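PDB 6BLJ: serine-tRNA ligase from Naegleria fowleri, which probably attaches serine to its cognate tRNA through an ATP-dependent seryl-adenylate intermediate, and is captured here with adenosine monophosphate. Local coordinates for residues A[332-337]-A[446-451]; A[371-376]-A[389-394]; A[406-411]-A[442-447]. All coordinates share one frame; numbering follows the deposited sequence. Where two conformers were deposited one is given.

Contact 1 (A[332-337]-A[446-451]); sequences QFEKIE and TATSRT. With AMP (adenosine monophosphate), chain D.
Phe333 and Ala447 meet beside the nucleotide, where Phe333 CD2 lies 3.9 Å from Ala447 CB. Strand 332-342 and the strand-helix turn at 446-451 are consistent with motifs 2 and 3 of a class II synthetase core. Ile336 and Thr446 are the antiparallel hydrogen-bonded pair: Ile336 N gives to Thr446 O at 2.8 Å, and Thr446 N returns a bond to Ile336 O. Lys335 and Ala447 form the adjoining non-hydrogen-bonded pair. At the helix start, Thr448 N gives to Glu334 O at 2.9 Å with an angle of 162° at the hydrogen. Ala447 is the N-cap of that helix, and its O accepts from Thr451 N.

A water joins the same ends. It accepts from Glu334 N at 2.7 Å and donates to Thr448 OG1, which also bonds to Asn225. Ile336 and Thr446 lie side by side, with CG1 of Ile336 4.1 Å from CG2 of Thr446, against Ala232 of helix 220-238.

AMP lies on the face of Lys335 and Ala447. Phe333 CG sits between backbone N and carbonyl carbon (chi1 60°), which turns the ring face to the adenine. Its CZ comes to 3.5 Å from AMP C4. On the opposite side of the base, Arg450 sets its guanidinium face over the ribose C2', and NH2 reaches to 3.7 Å from AMP C4. Ala447 CB meets the ribose at C1'. The amine of Lys335 turns away to a salt bridge with Glu337 OE1 and a bond to Thr283.

The base is thus held between an aromatic ring and a guanidinium, as in other class II synthetases. Arg450 also has Glu406 as a salt-bridge partner and gives NE to Phe328 O, bonds that, with a cation-pi contact to Phe328, probably limit how its plane can turn beside the nucleotide.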
loop_
_atom_site.group_PDB
_atom_site.type_symbol
_atom_site.label_atom_id
_atom_site.label_comp_id
_atom_site.label_asym_id
_atom_site.label_seq_id
_atom_site.Cartn_x
_atom_site.Cartn_y
_atom_site.Cartn_z
ATOM N N GLN A 332 -17.680 2.041 -2.250
ATOM C CA GLN A 332 -18.539 2.333 -1.105
ATOM C C GLN A 332 -19.950 1.841 -1.397
ATOM O O GLN A 332 -20.575 2.294 -2.364
ATOM C CB GLN A 332 -18.537 3.844 -0.826
ATOM C CG GLN A 332 -19.485 4.328 0.254
ATOM C CD GLN A 332 -19.598 5.854 0.247
ATOM O OE1 GLN A 332 -18.596 6.563 0.193
ATOM N NE2 GLN A 332 -20.820 6.356 0.260
ATOM N N PHE A 333 -20.457 0.937 -0.560
ATOM C CA PHE A 333 -21.811 0.419 -0.743
ATOM C C PHE A 333 -22.327 -0.131 0.586
ATOM O O PHE A 333 -21.546 -0.516 1.469
ATOM C CB PHE A 333 -21.838 -0.661 -1.843
ATOM C CG PHE A 333 -20.942 -1.856 -1.554
ATOM C CD1 PHE A 333 -19.595 -1.820 -1.875
ATOM C CD2 PHE A 333 -21.452 -3.006 -0.965
ATOM C CE1 PHE A 333 -18.757 -2.920 -1.627
ATOM C CE2 PHE A 333 -20.624 -4.102 -0.702
ATOM C CZ PHE A 333 -19.266 -4.051 -1.043
ATOM N N GLU A 334 -23.655 -0.158 0.729
ATOM C CA GLU A 334 -24.263 -0.765 1.910
ATOM C C GLU A 334 -24.558 -2.229 1.652
ATOM O O GLU A 334 -24.880 -2.628 0.527
ATOM C CB GLU A 334 -25.560 -0.055 2.333
ATOM C CG GLU A 334 -25.323 1.275 3.030
ATOM C CD GLU A 334 -24.829 2.365 2.071
ATOM O OE1 GLU A 334 -25.488 2.586 1.022
ATOM O OE2 GLU A 334 -23.803 3.008 2.375
ATOM N N LYS A 335 -24.434 -3.040 2.704
ATOM C CA LYS A 335 -24.658 -4.470 2.555
ATOM C C LYS A 335 -25.297 -5.036 3.820
ATOM O O LYS A 335 -24.854 -4.749 4.941
ATOM C CB LYS A 335 -23.347 -5.214 2.223
ATOM C CG LYS A 335 -23.551 -6.740 2.047
ATOM C CD LYS A 335 -22.340 -7.447 1.414
ATOM C CE LYS A 335 -21.045 -7.333 2.231
ATOM N NZ LYS A 335 -21.205 -7.743 3.657
ATOM N N ILE A 336 -26.345 -5.828 3.631
ATOM C CA ILE A 336 -26.965 -6.594 4.709
ATOM C C ILE A 336 -26.424 -8.011 4.624
ATOM O O ILE A 336 -26.505 -8.651 3.563
ATOM C CB ILE A 336 -28.497 -6.590 4.600
ATOM C CG1 ILE A 336 -29.032 -5.153 4.461
ATOM C CG2 ILE A 336 -29.117 -7.359 5.781
ATOM C CD1 ILE A 336 -28.661 -4.221 5.576
ATOM N N GLU A 337 -25.874 -8.494 5.733
ATOM C CA GLU A 337 -25.070 -9.707 5.786
ATOM C C GLU A 337 -25.675 -10.701 6.776
ATOM O O GLU A 337 -26.125 -10.312 7.864
ATOM C CB GLU A 337 -23.617 -9.348 6.192
ATOM C CG GLU A 337 -22.643 -10.522 6.259
ATOM C CD GLU A 337 -22.123 -10.930 4.885
ATOM O OE1 GLU A 337 -22.513 -10.302 3.871
ATOM O OE2 GLU A 337 -21.306 -11.872 4.821
ATOM N N THR A 446 -28.060 -8.806 0.848
ATOM C CA THR A 446 -28.088 -7.887 -0.283
ATOM C C THR A 446 -27.047 -6.787 -0.110
ATOM O O THR A 446 -26.982 -6.124 0.931
ATOM C CB THR A 446 -29.503 -7.294 -0.479
ATOM O OG1 THR A 446 -29.500 -6.371 -1.573
ATOM C CG2 THR A 446 -30.014 -6.565 0.771
ATOM N N ALA A 447 -26.233 -6.609 -1.147
ATOM C CA ALA A 447 -25.412 -5.422 -1.322
ATOM C C ALA A 447 -26.193 -4.480 -2.237
ATOM O O ALA A 447 -26.485 -4.833 -3.384
ATOM C CB ALA A 447 -24.055 -5.799 -1.919
ATOM N N THR A 448 -26.572 -3.305 -1.723
ATOM C CA THR A 448 -27.730 -2.654 -2.329
ATOM C C THR A 448 -27.415 -1.953 -3.649
ATOM O O THR A 448 -28.276 -1.942 -4.531
ATOM C CB THR A 448 -28.396 -1.691 -1.331
ATOM O OG1 THR A 448 -27.462 -0.679 -0.920
ATOM C CG2 THR A 448 -28.904 -2.466 -0.096
ATOM N N SER A 449 -26.212 -1.388 -3.843
ATOM C CA SER A 449 -25.960 -0.698 -5.115
ATOM C C SER A 449 -25.992 -1.673 -6.296
ATOM O O SER A 449 -26.593 -1.376 -7.337
ATOM C CB SER A 449 -24.643 0.092 -5.059
ATOM O OG SER A 449 -23.474 -0.702 -5.259
ATOM N N ARG A 450 -25.400 -2.863 -6.138
ATOM C CA ARG A 450 -25.460 -3.856 -7.212
ATOM C C ARG A 450 -26.857 -4.477 -7.340
ATOM O O ARG A 450 -27.282 -4.826 -8.450
ATOM C CB ARG A 450 -24.402 -4.945 -6.994
ATOM C CG ARG A 450 -24.239 -5.934 -8.170
ATOM C CD ARG A 450 -23.090 -6.914 -7.945
ATOM N NE ARG A 450 -21.794 -6.228 -7.911
ATOM C CZ ARG A 450 -20.624 -6.856 -7.889
ATOM N NH1 ARG A 450 -20.588 -8.194 -7.918
ATOM N NH2 ARG A 450 -19.494 -6.151 -7.882
ATOM N N THR A 451 -27.568 -4.682 -6.222
ATOM C CA THR A 451 -28.950 -5.157 -6.315
ATOM C C THR A 451 -29.841 -4.119 -7.001
ATOM O O THR A 451 -30.718 -4.481 -7.794
ATOM C CB THR A 451 -29.485 -5.539 -4.922
ATOM O OG1 THR A 451 -28.724 -6.635 -4.396
ATOM C CG2 THR A 451 -30.963 -5.957 -4.957
HETATM P P AMP D . -17.665 -10.644 -1.392
HETATM O O1P AMP D . -16.477 -10.305 -2.293
HETATM O O2P AMP D . -17.595 -10.305 0.044
HETATM O O3P AMP D . -18.045 -12.098 -1.631
HETATM O "O5'" AMP D . -18.880 -9.795 -1.977
HETATM C "C5'" AMP D . -20.204 -9.961 -1.486
HETATM C "C4'" AMP D . -21.193 -9.214 -2.354
HETATM O "O4'" AMP D . -21.018 -7.784 -2.181
HETATM C "C3'" AMP D . -21.039 -9.430 -3.844
HETATM O "O3'" AMP D . -21.674 -10.613 -4.291
HETATM C "C2'" AMP D . -21.632 -8.164 -4.437
HETATM O "O2'" AMP D . -23.047 -8.246 -4.441
HETATM C "C1'" AMP D . -21.209 -7.119 -3.408
HETATM N N9 AMP D . -19.954 -6.417 -3.772
HETATM C C8 AMP D . -18.680 -6.904 -3.630
HETATM N N7 AMP D . -17.742 -6.072 -4.026
HETATM C C5 AMP D . -18.448 -4.959 -4.454
HETATM C C6 AMP D . -18.037 -3.723 -4.992
HETATM N N6 AMP D . -16.753 -3.362 -5.151
HETATM N N1 AMP D . -18.997 -2.844 -5.349
HETATM C C2 AMP D . -20.280 -3.173 -5.150
HETATM N N3 AMP D . -20.787 -4.294 -4.628
HETATM C C4 AMP D . -19.816 -5.159 -4.306
HETATM O O HOH W 1 -25.108 0.226 -1.554
#

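Contact 2 (A[371-376]-A[389-394])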
loop_
_atom_site.group_PDB
_atom_site.type_symbol
_atom_site.label_atom_id
_atom_site.label_comp_id
_atom_site.label_asym_id
_atom_site.label_seq_id
_atom_site.Cartn_x
_atom_site.Cartn_y
_atom_site.Cartn_z
ATOM N N TYR A 371 -32.098 -15.852 -10.999
ATOM C CA TYR A 371 -30.724 -16.115 -10.586
ATOM C C TYR A 371 -30.371 -17.576 -10.851
ATOM O O TYR A 371 -31.223 -18.401 -11.197
ATOM C CB TYR A 371 -30.495 -15.775 -9.103
ATOM C CG TYR A 371 -31.285 -16.637 -8.174
ATOM C CD1 TYR A 371 -32.525 -16.220 -7.693
ATOM C CD2 TYR A 371 -30.838 -17.902 -7.822
ATOM C CE1 TYR A 371 -33.278 -17.033 -6.871
ATOM C CE2 TYR A 371 -31.588 -18.719 -6.999
ATOM C CZ TYR A 371 -32.795 -18.274 -6.510
ATOM O OH TYR A 371 -33.541 -19.102 -5.693
ATOM N N ARG A 372 -29.094 -17.891 -10.634
ATOM C CA ARG A 372 -28.642 -19.271 -10.576
ATOM C C ARG A 372 -27.704 -19.403 -9.385
ATOM O O ARG A 372 -27.034 -18.435 -8.994
ATOM C CB ARG A 372 -27.949 -19.699 -11.895
ATOM C CG ARG A 372 -26.640 -18.925 -12.197
ATOM C CD ARG A 372 -26.101 -19.203 -13.609
ATOM N NE ARG A 372 -24.754 -18.651 -13.808
ATOM C CZ ARG A 372 -24.070 -18.737 -14.952
ATOM N NH1 ARG A 372 -24.610 -19.352 -15.987
ATOM N NH2 ARG A 372 -22.846 -18.219 -15.062
ATOM N N VAL A 373 -27.672 -20.601 -8.808
ATOM C CA VAL A 373 -26.779 -20.935 -7.698
ATOM C C VAL A 373 -25.561 -21.631 -8.276
ATOM O O VAL A 373 -25.698 -22.576 -9.061
ATOM C CB VAL A 373 -27.480 -21.846 -6.675
ATOM C CG1 VAL A 373 -26.537 -22.180 -5.523
ATOM C CG2 VAL A 373 -28.762 -21.211 -6.186
ATOM N N VAL A 374 -24.370 -21.199 -7.869
ATOM C CA VAL A 374 -23.145 -21.719 -8.462
ATOM C C VAL A 374 -22.201 -22.198 -7.370
ATOM O O VAL A 374 -22.043 -21.571 -6.315
ATOM C CB VAL A 374 -22.448 -20.699 -9.385
ATOM C CG1 VAL A 374 -23.384 -20.314 -10.535
ATOM C CG2 VAL A 374 -22.018 -19.486 -8.614
ATOM N N ASN A 375 -21.592 -23.358 -7.636
ATOM C CA ASN A 375 -20.672 -24.046 -6.734
ATOM C C ASN A 375 -19.251 -23.652 -7.138
ATOM O O ASN A 375 -18.773 -24.054 -8.204
ATOM C CB ASN A 375 -20.905 -25.556 -6.837
ATOM C CG ASN A 375 -20.062 -26.362 -5.864
ATOM O OD1 ASN A 375 -19.299 -25.812 -5.070
ATOM N ND2 ASN A 375 -20.221 -27.680 -5.906
ATOM N N ILE A 376 -18.586 -22.861 -6.295
ATOM C CA ILE A 376 -17.316 -22.225 -6.648
ATOM C C ILE A 376 -16.189 -23.252 -6.611
ATOM O O ILE A 376 -16.013 -23.968 -5.614
ATOM C CB ILE A 376 -17.010 -21.041 -5.708
ATOM C CG1 ILE A 376 -18.092 -19.956 -5.809
ATOM C CG2 ILE A 376 -15.647 -20.408 -6.045
ATOM C CD1 ILE A 376 -18.202 -19.337 -7.194
ATOM N N PHE A 389 -20.938 -21.098 -2.094
ATOM C CA PHE A 389 -21.978 -20.953 -3.108
ATOM C C PHE A 389 -22.144 -19.469 -3.410
ATOM O O PHE A 389 -22.197 -18.648 -2.486
ATOM C CB PHE A 389 -23.329 -21.510 -2.636
ATOM C CG PHE A 389 -23.548 -22.982 -2.928
ATOM C CD1 PHE A 389 -22.541 -23.774 -3.450
ATOM C CD2 PHE A 389 -24.781 -23.567 -2.666
ATOM C CE1 PHE A 389 -22.763 -25.133 -3.711
ATOM C CE2 PHE A 389 -25.012 -24.921 -2.923
ATOM C CZ PHE A 389 -24.003 -25.703 -3.440
ATOM N N ASP A 390 -22.229 -19.123 -4.686
ATOM C CA ASP A 390 -22.644 -17.785 -5.076
ATOM C C ASP A 390 -24.038 -17.835 -5.682
ATOM O O ASP A 390 -24.441 -18.843 -6.276
ATOM C CB ASP A 390 -21.706 -17.158 -6.114
ATOM C CG ASP A 390 -20.356 -16.755 -5.531
ATOM O OD1 ASP A 390 -20.091 -17.068 -4.347
ATOM O OD2 ASP A 390 -19.571 -16.131 -6.275
ATOM N N LEU A 391 -24.779 -16.745 -5.512
ATOM C CA LEU A 391 -25.988 -16.489 -6.286
ATOM C C LEU A 391 -25.627 -15.473 -7.355
ATOM O O LEU A 391 -25.174 -14.369 -7.030
ATOM C CB LEU A 391 -27.132 -15.939 -5.434
ATOM C CG LEU A 391 -27.789 -16.760 -4.335
ATOM C CD1 LEU A 391 -29.064 -16.053 -3.873
ATOM C CD2 LEU A 391 -28.103 -18.132 -4.854
ATOM N N GLU A 392 -25.798 -15.854 -8.620
ATOM C CA GLU A 392 -25.551 -14.975 -9.755
ATOM C C GLU A 392 -26.897 -14.599 -10.356
ATOM O O GLU A 392 -27.667 -15.482 -10.751
ATOM C CB GLU A 392 -24.656 -15.651 -10.801
ATOM C CG GLU A 392 -23.245 -16.026 -10.282
ATOM C CD GLU A 392 -22.379 -16.668 -11.359
ATOM O OE1 GLU A 392 -22.922 -17.127 -12.399
ATOM O OE2 GLU A 392 -21.162 -16.754 -11.148
ATOM N N ALA A 393 -27.181 -13.302 -10.423
ATOM C CA ALA A 393 -28.463 -12.820 -10.912
ATOM C C ALA A 393 -28.384 -12.457 -12.390
ATOM O O ALA A 393 -27.314 -12.184 -12.935
ATOM C CB ALA A 393 -28.933 -11.607 -10.111
ATOM N N TRP A 394 -29.556 -12.455 -13.019
ATOM C CA TRP A 394 -29.727 -12.116 -14.429
ATOM C C TRP A 394 -29.693 -10.604 -14.646
ATOM O O TRP A 394 -30.454 -9.859 -14.019
ATOM C CB TRP A 394 -31.071 -12.697 -14.890
ATOM C CG TRP A 394 -31.507 -12.429 -16.287
ATOM C CD1 TRP A 394 -32.560 -11.640 -16.683
ATOM C CD2 TRP A 394 -30.942 -12.975 -17.486
ATOM N NE1 TRP A 394 -32.675 -11.659 -18.057
ATOM C CE2 TRP A 394 -31.691 -12.464 -18.573
ATOM C CE3 TRP A 394 -29.868 -13.836 -17.750
ATOM C CZ2 TRP A 394 -31.407 -12.799 -19.899
ATOM C CZ3 TRP A 394 -29.584 -14.163 -19.071
ATOM C CH2 TRP A 394 -30.356 -13.643 -20.129
#
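A beta hairpin in the class II catalytic sheet is formed by strands 371-375 and 387-394. The strands run antiparallel, with Arg372-Glu392 and Val374-Asp390 as hydrogen-bonded pairs. Each pair has two backbone bonds. Tyr371-Ala393, Val373-Leu391 and Asn375-Phe389 are the non-hydrogen-bonded pairs.

Arg372 and Glu392 add a salt bridge on one face of the sheet. The arginine meets the acid side-on: NE lies 2.8 Å from Glu392 OE1, and NH2 lies 2.9 Å from the same Glu392 OE1. The oxygen sits almost in the guanidinium plane, while the carboxylate plane is turned 31° from it. Arg372 CG lies between backbone N and carbonyl carbon (chi1 64°), and the chain beyond is extended, which brings the head across to the acid. On this face Val374 crosses Glu392 at about a right angle. Just past the paired residues, Ile376 CD1 approaches Asp390 OD2 at 3.6 Å. Asp390 has its charged partner in Lys388.

The face of Tyr371, Val373, Asn375, Phe389 and Leu391 is mostly apolar and aromatic. Val373 CG1 packs on Phe389 CD2 at 3.6 Å. Asn375 crosses the same ring, its CB 3.7 Å from Phe389 CE1 and its OD1 at the ring edge. The Asn375 amide gives ND2 to Thr157 O. Tyr371 lies alongside Leu391, and its hydroxyl bonds to Glu361 and Gln365 of helix 348-366. Phe353 of that helix meets Phe389 edge-to-face.

The two faces differ in character. The Tyr371, Val373 and Phe389 face is largely covered by helix 348-366. Arg372 and Glu392 are partly exposed, while Val374 and Asp390 beside them are buried. One Glu392 oxygen takes two N-H groups of one arginine, a pairing that would offset much of both charges.

Contact 3 (A[406-411]-A[442-447]); sequences ELVSCS and NSTLTA. With AMP (adenosine monophosphate), chain D.
Asn442 pairs with Ser411 where two antiparallel strands of the class II catalytic sheet run beside AMP. Ser411 N gives to Asn442 O at 2.9 Å, and Asn442 N gives to Ser411 O. Asn442 ND2 turns to Glu337 and also gives a weak bond to a water, which donates to Ser409 OG.

Ser443 stands beside Cys410 as a non-hydrogen-bonded pair. Its OG is anti to the backbone N (chi1 180°) and lies 3.2 Å from Cys410 CB. The same hydroxyl donates a hydrogen bond to Thr444 O.

At Thr444 the ladder changes. Its N still gives to Ser409 O at 3.0 Å. The return bond, however, ends on a side chain: Ser409 N gives to Thr444 OG1 at 3.2 Å, nearly straight at 171°. Val408 CG1 packs on Thr444 O, and Val408 CG2 reaches Leu445 O, where the chain turns a corner. Leu407 and Val408 form a classic bulge opposite Leu391.

At Ala447, a water accepts from the backbone N and donates to Leu407 O. Two groups of strand 404-412 hold the nucleotide: Ser409 OG gives to AMP O3P at 2.6 Å, and Leu407 O accepts from AMP O2' at 2.8 Å.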
loop_
_atom_site.group_PDB
_atom_site.type_symbol
_atom_site.label_atom_id
_atom_site.label_comp_id
_atom_site.label_asym_id
_atom_site.label_seq_id
_atom_site.Cartn_x
_atom_site.Cartn_y
_atom_site.Cartn_z
ATOM N N GLU A 406 -22.492 -12.215 -10.072
ATOM C CA GLU A 406 -22.643 -12.516 -8.657
ATOM C C GLU A 406 -23.285 -11.351 -7.902
ATOM O O GLU A 406 -22.906 -10.185 -8.065
ATOM C CB GLU A 406 -21.277 -12.875 -8.051
ATOM C CG GLU A 406 -20.294 -11.728 -7.884
ATOM C CD GLU A 406 -19.592 -11.310 -9.172
ATOM O OE1 GLU A 406 -19.904 -11.867 -10.248
ATOM O OE2 GLU A 406 -18.719 -10.410 -9.100
ATOM N N LEU A 407 -24.289 -11.682 -7.089
ATOM C CA LEU A 407 -24.915 -10.778 -6.128
ATOM C C LEU A 407 -24.672 -11.205 -4.687
ATOM O O LEU A 407 -24.772 -10.366 -3.779
ATOM C CB LEU A 407 -26.444 -10.730 -6.324
ATOM C CG LEU A 407 -27.058 -9.913 -7.450
ATOM C CD1 LEU A 407 -28.569 -9.754 -7.230
ATOM C CD2 LEU A 407 -26.377 -8.582 -7.485
ATOM N N VAL A 408 -24.407 -12.491 -4.469
ATOM C CA VAL A 408 -24.343 -13.117 -3.149
ATOM C C VAL A 408 -23.199 -14.118 -3.146
ATOM O O VAL A 408 -23.007 -14.854 -4.119
ATOM C CB VAL A 408 -25.669 -13.827 -2.801
ATOM C CG1 VAL A 408 -25.483 -14.798 -1.620
ATOM C CG2 VAL A 408 -26.764 -12.809 -2.502
ATOM N N SER A 409 -22.430 -14.137 -2.061
ATOM C CA SER A 409 -21.536 -15.240 -1.754
ATOM C C SER A 409 -21.870 -15.775 -0.364
ATOM O O SER A 409 -22.170 -15.004 0.561
ATOM C CB SER A 409 -20.070 -14.793 -1.835
ATOM O OG SER A 409 -19.832 -13.812 -0.851
ATOM N N CYS A 410 -21.818 -17.098 -0.226
ATOM C CA CYS A 410 -22.193 -17.803 0.999
ATOM C C CYS A 410 -21.120 -18.846 1.269
ATOM O O CYS A 410 -20.870 -19.698 0.411
ATOM C CB CYS A 410 -23.574 -18.456 0.832
ATOM S SG CYS A 410 -24.151 -19.530 2.178
ATOM N N SER A 411 -20.475 -18.776 2.436
ATOM C CA SER A 411 -19.324 -19.619 2.743
ATOM C C SER A 411 -19.464 -20.271 4.113
ATOM O O SER A 411 -19.887 -19.625 5.084
ATOM C CB SER A 411 -18.008 -18.811 2.735
ATOM O OG SER A 411 -17.804 -18.169 1.492
ATOM N N ASN A 442 -20.795 -17.097 6.801
ATOM C CA ASN A 442 -21.341 -15.813 6.389
ATOM C C ASN A 442 -21.936 -15.932 4.994
ATOM O O ASN A 442 -21.497 -16.745 4.180
ATOM C CB ASN A 442 -20.281 -14.701 6.389
ATOM C CG ASN A 442 -19.248 -14.887 5.294
ATOM O OD1 ASN A 442 -18.285 -15.627 5.455
ATOM N ND2 ASN A 442 -19.455 -14.221 4.170
ATOM N N SER A 443 -22.946 -15.108 4.735
ATOM C CA SER A 443 -23.578 -15.023 3.428
ATOM C C SER A 443 -24.174 -13.640 3.230
ATOM O O SER A 443 -24.926 -13.161 4.081
ATOM C CB SER A 443 -24.684 -16.071 3.258
ATOM O OG SER A 443 -25.264 -15.932 1.968
ATOM N N THR A 444 -23.863 -13.022 2.097
ATOM C CA THR A 444 -24.601 -11.844 1.676
ATOM C C THR A 444 -26.100 -12.099 1.743
ATOM O O THR A 444 -26.574 -13.170 1.368
ATOM C CB THR A 444 -24.277 -11.477 0.230
ATOM O OG1 THR A 444 -22.888 -11.693 -0.043
ATOM C CG2 THR A 444 -24.703 -10.022 -0.055
ATOM N N LEU A 445 -26.851 -11.114 2.230
ATOM C CA LEU A 445 -28.252 -11.033 1.848
ATOM C C LEU A 445 -28.401 -10.084 0.665
ATOM O O LEU A 445 -28.789 -10.511 -0.425
ATOM C CB LEU A 445 -29.164 -10.587 3.004
ATOM C CG LEU A 445 -30.650 -10.846 2.683
ATOM C CD1 LEU A 445 -30.963 -12.358 2.700
ATOM C CD2 LEU A 445 -31.599 -10.129 3.607
ATOM N N THR A 446 -28.060 -8.806 0.848
ATOM C CA THR A 446 -28.088 -7.887 -0.283
ATOM C C THR A 446 -27.047 -6.787 -0.110
ATOM O O THR A 446 -26.982 -6.124 0.931
ATOM C CB THR A 446 -29.503 -7.294 -0.479
ATOM O OG1 THR A 446 -29.500 -6.371 -1.573
ATOM C CG2 THR A 446 -30.014 -6.565 0.771
ATOM N N ALA A 447 -26.233 -6.609 -1.147
ATOM C CA ALA A 447 -25.412 -5.422 -1.322
ATOM C C ALA A 447 -26.193 -4.480 -2.237
ATOM O O ALA A 447 -26.485 -4.833 -3.384
ATOM C CB ALA A 447 -24.055 -5.799 -1.919
HETATM P P AMP D . -17.665 -10.644 -1.392
HETATM O O1P AMP D . -16.477 -10.305 -2.293
HETATM O O2P AMP D . -17.595 -10.305 0.044
HETATM O O3P AMP D . -18.045 -12.098 -1.631
HETATM O "O5'" AMP D . -18.880 -9.795 -1.977
HETATM C "C5'" AMP D . -20.204 -9.961 -1.486
HETATM C "C4'" AMP D . -21.193 -9.214 -2.354
HETATM O "O4'" AMP D . -21.018 -7.784 -2.181
HETATM C "C3'" AMP D . -21.039 -9.430 -3.844
HETATM O "O3'" AMP D . -21.674 -10.613 -4.291
HETATM C "C2'" AMP D . -21.632 -8.164 -4.437
HETATM O "O2'" AMP D . -23.047 -8.246 -4.441
HETATM C "C1'" AMP D . -21.209 -7.119 -3.408
HETATM N N9 AMP D . -19.954 -6.417 -3.772
HETATM C C8 AMP D . -18.680 -6.904 -3.630
HETATM N N7 AMP D . -17.742 -6.072 -4.026
HETATM C C5 AMP D . -18.448 -4.959 -4.454
HETATM C C6 AMP D . -18.037 -3.723 -4.992
HETATM N N6 AMP D . -16.753 -3.362 -5.151
HETATM N N1 AMP D . -18.997 -2.844 -5.349
HETATM C C2 AMP D . -20.280 -3.173 -5.150
HETATM N N3 AMP D . -20.787 -4.294 -4.628
HETATM C C4 AMP D . -19.816 -5.159 -4.306
HETATM O O HOH W 2 -26.612 -8.339 -3.428
HETATM O O HOH W 3 -18.925 -15.713 1.583
#

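In the fold
All three contacts lie in one mixed sheet of the class II catalytic core. Its strands run 332-342, 436-447, 404-412, 387-394 and 371-375 as successive neighbours. Contact 3 is central: its centre is about 9 Å from that of contact 1 and about 10 Å from that of contact 2. Contacts 1 and 2 are about 16 Å apart between centres and do not touch. Along the chain, contact 2 lies wholly between the two segments of contact 1, whereas contact 3 ends on the same part of strand 436-447 as contact 1. The nucleotide sits where contacts 1 and 3 meet, and contact 2 extends the sheet away from it.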